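Local atomic coordinates of leucine aminopeptidase (Parabacteroides distasonis, PDB entry 3TC8), a protein that binds zinc and probably works as an exopeptidase of the M28 family, removing amino-terminal residues from peptides or cyclising amino-terminal glutamine. Residues 199-204 / 275-280; 206-211 / 265-270. One frame throughout, in Å; residues are numbered along the deposited sequence.

Contact 1 of 2, residues 199-204 / 275-280. With EDO (1,2-ethanediol), chain D.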
ATOM      1  N   LEU A 199       0.701  -1.205   3.622  1.00  7.05           N
ATOM      2  CA  LEU A 199       1.666  -0.130   3.631  1.00  7.38           C
ATOM      3  C   LEU A 199       1.099   0.975   2.738  1.00  7.46           C
ATOM      4  O   LEU A 199       0.838   0.730   1.548  1.00  7.97           O
ATOM      5  CB  LEU A 199       3.012  -0.569   3.077  1.00  7.93           C
ATOM      6  CG  LEU A 199       3.677  -1.792   3.747  1.00  8.77           C
ATOM      7  CD1 LEU A 199       5.038  -2.054   3.129  1.00  9.98           C
ATOM      8  CD2 LEU A 199       3.722  -1.598   5.238  1.00  9.60           C
ATOM      9  N   ASP A 200       1.000   2.168   3.258  1.00  7.18           N
ATOM     10  CA  ASP A 200       0.513   3.316   2.486  1.00  7.91           C
ATOM     11  C   ASP A 200       1.277   4.557   2.930  1.00  7.95           C
ATOM     12  O   ASP A 200       1.269   4.843   4.115  1.00  9.40           O
ATOM     13  CB  ASP A 200      -0.999   3.465   2.706  1.00  9.42           C
ATOM     14  CG  ASP A 200      -1.675   4.463   1.802  1.00 10.46           C
ATOM     15  OD1 ASP A 200      -1.059   4.988   0.861  1.00 11.31           O
ATOM     16  OD2 ASP A 200      -2.918   4.727   1.977  1.00 11.01           O
HETATM   17  N   MSE A 201       1.950   5.248   2.026  1.00  7.80           N
HETATM   18  CA  MSE A 201       2.724   6.435   2.422  1.00  7.72           C
HETATM   19  C   MSE A 201       3.756   6.124   3.510  1.00  7.91           C
HETATM   20  O   MSE A 201       3.722   6.679   4.612  1.00  8.63           O
HETATM   21  CB  MSE A 201       1.800   7.633   2.807  1.00  8.23           C
HETATM   22  CG  MSE A 201       0.947   8.104   1.623  1.00  9.40           C
HETATM   23 SE   MSE A 201      -0.069   9.639   1.929  0.75 11.58          SE
HETATM   24  CE  MSE A 201       1.151  10.830   1.489  1.00 18.17           C
ATOM     25  N   VAL A 202       4.626   5.203   3.142  1.00  8.12           N
ATOM     26  CA  VAL A 202       5.699   4.712   3.987  1.00  8.51           C
ATOM     27  C   VAL A 202       7.085   5.137   3.510  1.00  8.70           C
ATOM     28  O   VAL A 202       8.082   4.550   3.910  1.00  9.64           O
ATOM     29  CB  VAL A 202       5.630   3.187   4.174  1.00  8.18           C
ATOM     30  CG1 VAL A 202       4.366   2.798   4.936  1.00  9.25           C
ATOM     31  CG2 VAL A 202       5.790   2.469   2.872  1.00  8.87           C
ATOM     32  N   GLY A 203       7.151   6.184   2.678  1.00  8.16           N
ATOM     33  CA  GLY A 203       8.411   6.640   2.162  1.00  9.39           C
ATOM     34  C   GLY A 203       8.853   8.021   2.533  1.00  9.82           C
ATOM     35  O   GLY A 203       9.991   8.401   2.211  1.00 10.73           O
ATOM     36  N   GLY A 204       8.007   8.829   3.145  1.00  9.38           N
ATOM     37  CA  GLY A 204       8.329  10.223   3.373  1.00 10.34           C
ATOM     38  C   GLY A 204       9.396  10.419   4.422  1.00  9.80           C
ATOM     39  O   GLY A 204       9.392   9.762   5.468  1.00 10.26           O
ATOM     40  N   GLY A 275      -4.637  15.326   8.401  1.00 14.41           N
ATOM     41  CA  GLY A 275      -4.034  14.156   9.037  1.00 13.76           C
ATOM     42  C   GLY A 275      -2.901  13.541   8.258  1.00 12.52           C
ATOM     43  O   GLY A 275      -2.262  12.610   8.767  1.00 12.55           O
ATOM     44  N   PHE A 276      -2.630  14.016   7.047  1.00 12.68           N
ATOM     45  CA  PHE A 276      -1.617  13.423   6.195  1.00 12.62           C
ATOM     46  C   PHE A 276      -0.459  14.388   6.008  1.00 13.24           C
ATOM     47  O   PHE A 276      -0.479  15.560   6.427  1.00 14.94           O
ATOM     48  CB  PHE A 276      -2.245  13.011   4.866  1.00 12.41           C
ATOM     49  CG  PHE A 276      -3.331  11.988   5.016  1.00 12.41           C
ATOM     50  CD1 PHE A 276      -3.084  10.779   5.670  1.00 15.77           C
ATOM     51  CD2 PHE A 276      -4.599  12.263   4.571  1.00 13.38           C
ATOM     52  CE1 PHE A 276      -4.102   9.844   5.809  1.00 18.29           C
ATOM     53  CE2 PHE A 276      -5.626  11.337   4.669  1.00 17.05           C
ATOM     54  CZ  PHE A 276      -5.374  10.118   5.283  1.00 21.76           C
ATOM     55  N   ALA A 277       0.573  13.886   5.337  1.00 13.92           N
ATOM     56  CA  ALA A 277       1.732  14.664   4.984  1.00 13.54           C
ATOM     57  C   ALA A 277       1.295  15.911   4.229  1.00 13.58           C
ATOM     58  O   ALA A 277       0.270  15.941   3.531  1.00 13.65           O
ATOM     59  CB  ALA A 277       2.648  13.855   4.105  1.00 15.33           C
ATOM     60  N   SER A 278       2.082  16.950   4.351  1.00 14.45           N
ATOM     61  CA  SER A 278       1.797  18.252   3.748  1.00 14.87           C
ATOM     62  C   SER A 278       1.518  18.193   2.253  1.00 14.02           C
ATOM     63  O   SER A 278       0.726  18.976   1.723  1.00 16.16           O
ATOM     64  CB  SER A 278       2.938  19.228   4.032  1.00 16.32           C
ATOM     65  OG  SER A 278       4.133  18.802   3.423  1.00 19.78           O
ATOM     66  N   TYR A 279       2.196  17.264   1.572  1.00 11.99           N
ATOM     67  CA  TYR A 279       2.126  17.121   0.141  1.00 11.70           C
ATOM     68  C   TYR A 279       1.052  16.160  -0.336  1.00 10.36           C
ATOM     69  O   TYR A 279       0.924  15.945  -1.552  1.00 10.98           O
ATOM     70  CB  TYR A 279       3.522  16.720  -0.388  1.00 11.75           C
ATOM     71  CG  TYR A 279       4.089  15.508   0.317  1.00 12.41           C
ATOM     72  CD1 TYR A 279       3.681  14.226  -0.022  1.00 11.80           C
ATOM     73  CD2 TYR A 279       5.052  15.658   1.297  1.00 13.41           C
ATOM     74  CE1 TYR A 279       4.202  13.107   0.629  1.00 12.15           C
ATOM     75  CE2 TYR A 279       5.544  14.557   1.975  1.00 12.43           C
ATOM     76  CZ  TYR A 279       5.125  13.294   1.641  1.00 12.16           C
ATOM     77  OH  TYR A 279       5.698  12.239   2.325  1.00 13.48           O
ATOM     78  N   TRP A 280       0.284  15.579   0.563  1.00 10.55           N
ATOM     79  CA  TRP A 280      -0.759  14.625   0.204  1.00 10.32           C
ATOM     80  C   TRP A 280      -1.789  15.246  -0.763  1.00  9.88           C
ATOM     81  O   TRP A 280      -2.309  16.335  -0.516  1.00 10.63           O
ATOM     82  CB  TRP A 280      -1.474  14.164   1.465  1.00 10.69           C
ATOM     83  CG  TRP A 280      -2.671  13.317   1.259  1.00 10.34           C
ATOM     84  CD1 TRP A 280      -2.708  12.018   0.869  1.00 11.41           C
ATOM     85  CD2 TRP A 280      -4.026  13.697   1.457  1.00 11.12           C
ATOM     86  NE1 TRP A 280      -3.967  11.553   0.860  1.00 12.36           N
ATOM     87  CE2 TRP A 280      -4.813  12.575   1.191  1.00 11.63           C
ATOM     88  CE3 TRP A 280      -4.661  14.890   1.839  1.00 12.10           C
ATOM     89  CZ2 TRP A 280      -6.222  12.590   1.329  1.00 13.83           C
ATOM     90  CZ3 TRP A 280      -6.031  14.907   1.971  1.00 13.96           C
ATOM     91  CH2 TRP A 280      -6.778  13.777   1.734  1.00 14.20           C
TER
HETATM   92  C1  EDO D 401      -4.637   7.745   2.256  1.00 32.95           C
HETATM   93  O1  EDO D 401      -5.591   6.921   1.592  1.00 38.26           O
HETATM   94  C2  EDO D 401      -3.748   8.454   1.247  1.00 30.98           C
HETATM   95  O2  EDO D 401      -4.462   8.909   0.052  1.00 28.53           O

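Contact 2 of 2, residues 206-211 / 265-270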
ATOM      1  N   ASN A 206      11.101  11.429   7.612  1.00 12.88           N
ATOM      2  CA  ASN A 206      10.560  11.674   8.960  1.00 13.67           C
ATOM      3  C   ASN A 206       9.059  11.339   9.126  1.00 12.50           C
ATOM      4  O   ASN A 206       8.379  11.893   9.979  1.00 14.32           O
ATOM      5  CB  ASN A 206      10.884  13.066   9.423  1.00 15.93           C
ATOM      6  CG  ASN A 206      12.373  13.310   9.523  1.00 16.85           C
ATOM      7  OD1 ASN A 206      13.142  12.458  10.007  1.00 21.61           O
ATOM      8  ND2 ASN A 206      12.801  14.495   9.109  1.00 21.71           N
ATOM      9  N   ALA A 207       8.595  10.349   8.375  1.00 11.30           N
ATOM     10  CA  ALA A 207       7.233   9.853   8.512  1.00 11.52           C
ATOM     11  C   ALA A 207       7.010   9.398   9.957  1.00 10.83           C
ATOM     12  O   ALA A 207       7.933   8.903  10.635  1.00 12.06           O
ATOM     13  CB  ALA A 207       6.969   8.686   7.566  1.00 11.79           C
ATOM     14  N   THR A 208       5.763   9.473  10.395  1.00 10.11           N
ATOM     15  CA  THR A 208       5.339   9.015  11.702  1.00 10.51           C
ATOM     16  C   THR A 208       4.144   8.096  11.559  1.00 10.17           C
ATOM     17  O   THR A 208       3.072   8.545  11.167  1.00 10.94           O
ATOM     18  CB  THR A 208       5.052  10.194  12.629  1.00 11.25           C
ATOM     19  OG1 THR A 208       4.118  11.104  12.051  1.00 12.40           O
ATOM     20  CG2 THR A 208       6.322  10.943  12.991  1.00 14.06           C
ATOM     21  N   PHE A 209       4.349   6.829  11.914  1.00  9.17           N
ATOM     22  CA  PHE A 209       3.325   5.817  11.847  1.00  8.84           C
ATOM     23  C   PHE A 209       2.716   5.641  13.234  1.00  9.70           C
ATOM     24  O   PHE A 209       3.375   5.146  14.163  1.00 10.67           O
ATOM     25  CB  PHE A 209       3.893   4.468  11.374  1.00  8.98           C
ATOM     26  CG  PHE A 209       4.779   4.567  10.147  1.00  8.77           C
ATOM     27  CD1 PHE A 209       4.410   5.271   9.019  1.00  8.97           C
ATOM     28  CD2 PHE A 209       6.008   3.909  10.122  1.00  8.89           C
ATOM     29  CE1 PHE A 209       5.212   5.337   7.901  1.00  8.55           C
ATOM     30  CE2 PHE A 209       6.808   3.960   8.993  1.00  9.63           C
ATOM     31  CZ  PHE A 209       6.435   4.674   7.896  1.00  9.30           C
ATOM     32  N   PHE A 210       1.465   6.097  13.396  1.00  9.60           N
ATOM     33  CA  PHE A 210       0.744   5.932  14.642  1.00  9.86           C
ATOM     34  C   PHE A 210      -0.110   4.670  14.553  1.00  9.83           C
ATOM     35  O   PHE A 210      -0.314   4.070  13.497  1.00 10.25           O
ATOM     36  CB  PHE A 210      -0.140   7.174  14.882  1.00 10.06           C
ATOM     37  CG  PHE A 210       0.597   8.402  15.330  1.00 10.62           C
ATOM     38  CD1 PHE A 210       1.339   9.173  14.446  1.00 11.70           C
ATOM     39  CD2 PHE A 210       0.549   8.765  16.647  1.00 12.93           C
ATOM     40  CE1 PHE A 210       1.994  10.288  14.872  1.00 12.36           C
ATOM     41  CE2 PHE A 210       1.236   9.901  17.085  1.00 14.00           C
ATOM     42  CZ  PHE A 210       1.932  10.653  16.199  1.00 14.45           C
ATOM     43  N   LYS A 211      -0.602   4.245  15.718  1.00 10.49           N
ATOM     44  CA  LYS A 211      -1.458   3.058  15.761  1.00 10.12           C
ATOM     45  C   LYS A 211      -2.865   3.482  15.288  1.00 11.13           C
ATOM     46  O   LYS A 211      -3.595   4.206  16.001  1.00 12.06           O
ATOM     47  CB  LYS A 211      -1.477   2.475  17.166  1.00 11.03           C
ATOM     48  CG  LYS A 211      -0.108   2.071  17.659  1.00 11.36           C
ATOM     49  CD  LYS A 211      -0.171   1.506  19.048  1.00 12.73           C
ATOM     50  CE  LYS A 211       1.153   1.247  19.645  1.00 15.22           C
ATOM     51  NZ  LYS A 211       0.985   0.746  21.064  1.00 17.85           N
ATOM     52  N   ILE A 265      -0.029   0.680   8.068  1.00  7.81           N
ATOM     53  CA  ILE A 265       1.180   1.412   8.403  1.00  7.61           C
ATOM     54  C   ILE A 265       1.200   2.584   7.436  1.00  7.27           C
ATOM     55  O   ILE A 265       1.389   2.400   6.226  1.00  7.91           O
ATOM     56  CB  ILE A 265       2.445   0.534   8.246  1.00  8.52           C
ATOM     57  CG1 ILE A 265       2.348  -0.748   9.090  1.00  8.63           C
ATOM     58  CG2 ILE A 265       3.693   1.345   8.577  1.00  9.38           C
ATOM     59  CD1 ILE A 265       3.494  -1.683   8.969  1.00  9.33           C
ATOM     60  N   ILE A 266       1.005   3.786   7.965  1.00  8.12           N
ATOM     61  CA  ILE A 266       0.752   4.990   7.171  1.00  8.68           C
ATOM     62  C   ILE A 266       1.208   6.213   7.903  1.00  8.30           C
ATOM     63  O   ILE A 266       0.963   6.360   9.098  1.00  8.94           O
ATOM     64  CB  ILE A 266      -0.755   5.079   6.760  1.00  8.71           C
ATOM     65  CG1 ILE A 266      -1.024   6.357   5.963  1.00 10.10           C
ATOM     66  CG2 ILE A 266      -1.697   4.961   7.946  1.00  9.94           C
ATOM     67  CD1 ILE A 266      -2.371   6.365   5.248  1.00 11.50           C
ATOM     68  N   ASN A 267       1.873   7.102   7.193  1.00  8.68           N
ATOM     69  CA  ASN A 267       2.286   8.385   7.764  0.50  9.18           C
ATOM     70  C   ASN A 267       1.041   9.201   8.150  1.00  9.67           C
ATOM     71  O   ASN A 267       0.214   9.527   7.293  1.00 10.90           O
ATOM     72  CB  ASN A 267       3.154   9.070   6.704  0.50 10.13           C
ATOM     73  CG  ASN A 267       3.872  10.317   7.207  0.50  9.46           C
ATOM     74  OD1 ASN A 267       3.788  10.692   8.397  0.50 10.21           O
ATOM     75  ND2 ASN A 267       4.588  10.971   6.289  0.50 11.26           N
ATOM     76  N   TYR A 268       0.921   9.530   9.434  1.00  9.64           N
ATOM     77  CA  TYR A 268      -0.152  10.313   9.974  1.00 10.37           C
ATOM     78  C   TYR A 268       0.432  11.448  10.778  1.00 11.22           C
ATOM     79  O   TYR A 268       1.353  11.257  11.565  1.00 12.88           O
ATOM     80  CB  TYR A 268      -1.016   9.447  10.902  1.00 11.15           C
ATOM     81  CG  TYR A 268      -2.095  10.177  11.655  1.00 12.04           C
ATOM     82  CD1 TYR A 268      -3.267  10.577  11.028  1.00 13.73           C
ATOM     83  CD2 TYR A 268      -1.975  10.398  13.019  1.00 13.00           C
ATOM     84  CE1 TYR A 268      -4.282  11.234  11.739  1.00 15.95           C
ATOM     85  CE2 TYR A 268      -2.969  11.045  13.737  1.00 16.06           C
ATOM     86  CZ  TYR A 268      -4.125  11.452  13.104  1.00 16.13           C
ATOM     87  OH  TYR A 268      -5.140  12.087  13.791  1.00 21.35           O
ATOM     88  N   ASP A 269      -0.156  12.631  10.635  1.00 13.13           N
ATOM     89  CA  ASP A 269       0.232  13.813  11.400  1.00 15.57           C
ATOM     90  C   ASP A 269      -0.935  14.304  12.214  1.00 16.78           C
ATOM     91  O   ASP A 269      -1.839  14.859  11.615  1.00 18.52           O
ATOM     92  CB  ASP A 269       0.648  14.899  10.451  1.00 17.53           C
ATOM     93  CG  ASP A 269       1.136  16.166  11.177  1.00 20.54           C
ATOM     94  OD1 ASP A 269       0.934  16.299  12.423  1.00 24.14           O
ATOM     95  OD2 ASP A 269       1.711  16.981  10.467  1.00 24.73           O
ATOM     96  N   PRO A 270      -0.932  14.142  13.566  1.00 18.03           N
ATOM     97  CA  PRO A 270      -2.118  14.450  14.435  1.00 19.74           C
ATOM     98  C   PRO A 270      -2.523  15.908  14.522  1.00 21.83           C
ATOM     99  O   PRO A 270      -3.611  16.240  15.043  1.00 23.71           O
ATOM    100  CB  PRO A 270      -1.651  14.043  15.828  1.00 20.86           C
ATOM    101  CG  PRO A 270      -0.163  13.853  15.707  1.00 22.15           C
ATOM    102  CD  PRO A 270       0.152  13.499  14.329  1.00 18.27           C
TER
HETATM  103  O   HOH W   1       4.113  12.924   9.827  1.00 29.52           O
HETATM  104  O   HOH W   2       0.186   3.450  10.893  1.00  9.71           O
HETATM  105  O   HOH W   3      -0.676   6.258  11.316  1.00 10.52           O

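Contact 1 of 2, residues 199-204 / 275-280
The selenium of Met201, a selenomethionine in this crystal, meets the indole of Trp280 beside the zinc site. SE lies 3.7 Å from Trp280 CD1 and approaches the five-membered ring obliquely, 67° off its normal. This is a Met-aromatic contact, and the two side chains cross at about a right angle. The Met201 chain is extended up to SE and then bends at chi3 (87°), which carries CE to the Tyr279 ring. CE sits 3.9 Å from Tyr279 CE1 and 4.3 Å from Ala277 CB, which itself covers part of one face of the tyrosine ring. No hydrogen bond joins the two segments directly.

Tyr279 OH reaches past Met201 to 3.5 Å from Gly204 CA, where no side chain stands in the way. Ala277 to Trp280 form a type I turn, closed by Trp280 N to Ala277 O, and three of its residues meet Met201. Phe276 CD2 lies over the centre of one Trp280 face.

A 1,2-ethanediol, probably from the crystallisation liquor, lies between the segments. Trp280 NE1 gives it a nearly straight hydrogen bond at the indole edge (2.8 Å to O2, 169°). Its C2 is 3.9 Å from Met201 SE.

The Trp280 side chain comes to about 4 Å, nearest atoms, from the zinc ion, whose ligands are Asp127, Asp160 and His281. Segment 199-204 starts on strand 195-200, while 275-280 lies in the loop between strand 262-266 and helix 292-308. Asp126 of helix 125-144 bonds both Tyr279 OH and Gly203 N, tying both segments to that helix.

Contact 2 of 2, residues 206-211 / 265-270
Phe209 carries Ile265 CG2 over one face, 3.8 Å from the ring centroid and close to the normal. This is a CH-pi contact. At the edge of the same ring, near its plane, lie Ile266 O and Asn267 N. Phe210 and Tyr268 form an offset edge-to-face pair, the edge of Tyr268 toward the face of Phe210, with the planes at 79° and the centroids 5.7 Å apart. Tyr268 CD2 comes to 3.8 Å from Phe210 CD1. Pro270 CD meets Phe210 CE1 obliquely at 3.7 Å.

Two bonds grip Thr208 firmly, and a third depends on the conformer of Asn267. Its backbone O accepts Tyr268 N at 2.9 Å. Its OG1, set between the backbone N and carbonyl carbon (chi1 54°), donates to Tyr268 O at 2.8 Å. Asn267 has two conformers; in one, OD1 accepts Thr208 N at 3.1 Å from above the amide plane and shares water 1 with Thr208 OG1.

Farther along, the backbones part and water takes over. Water 3 probably links Phe210 N to Ile266 O, and water 2 probably links Phe210 O to Ile266 N.

The touching parts run 87° apart. Ile265 lies on strand 262-266, against Ile197 and Leu199 of strand 195-200 and Val226 of helix 213-233. Strand 209-211 is hydrogen-bonded through Phe209 to Tyr238 and Ile240, at strand 239-240, where Phe239 meets Phe209 edge-to-face and Ile240 touches Phe210.

From the N terminus, the chain runs from strand 195-200 of the central sheet through 199-204 into 206-211. Helix 213-233, strand 239-240 and helix 250-258 follow before strand 262-266 returns to the sheet. Contact 2 closes a loop of 53 residues, from 212 to 264. The chain runs on to 275-280, where contact 1 closes a loop of 70 residues that encloses the shorter one. The two contacts touch: Asp200 N probably bonds Ile265 O, where the neighbouring strands pair, and Asp269 N probably bonds Gly275 O. Contact 2 ties outermost strand 262-266 and the residues after it to strand 209-211 and the loop before it; contact 1 ties segment 199-204 to the loop bearing zinc ligand His281.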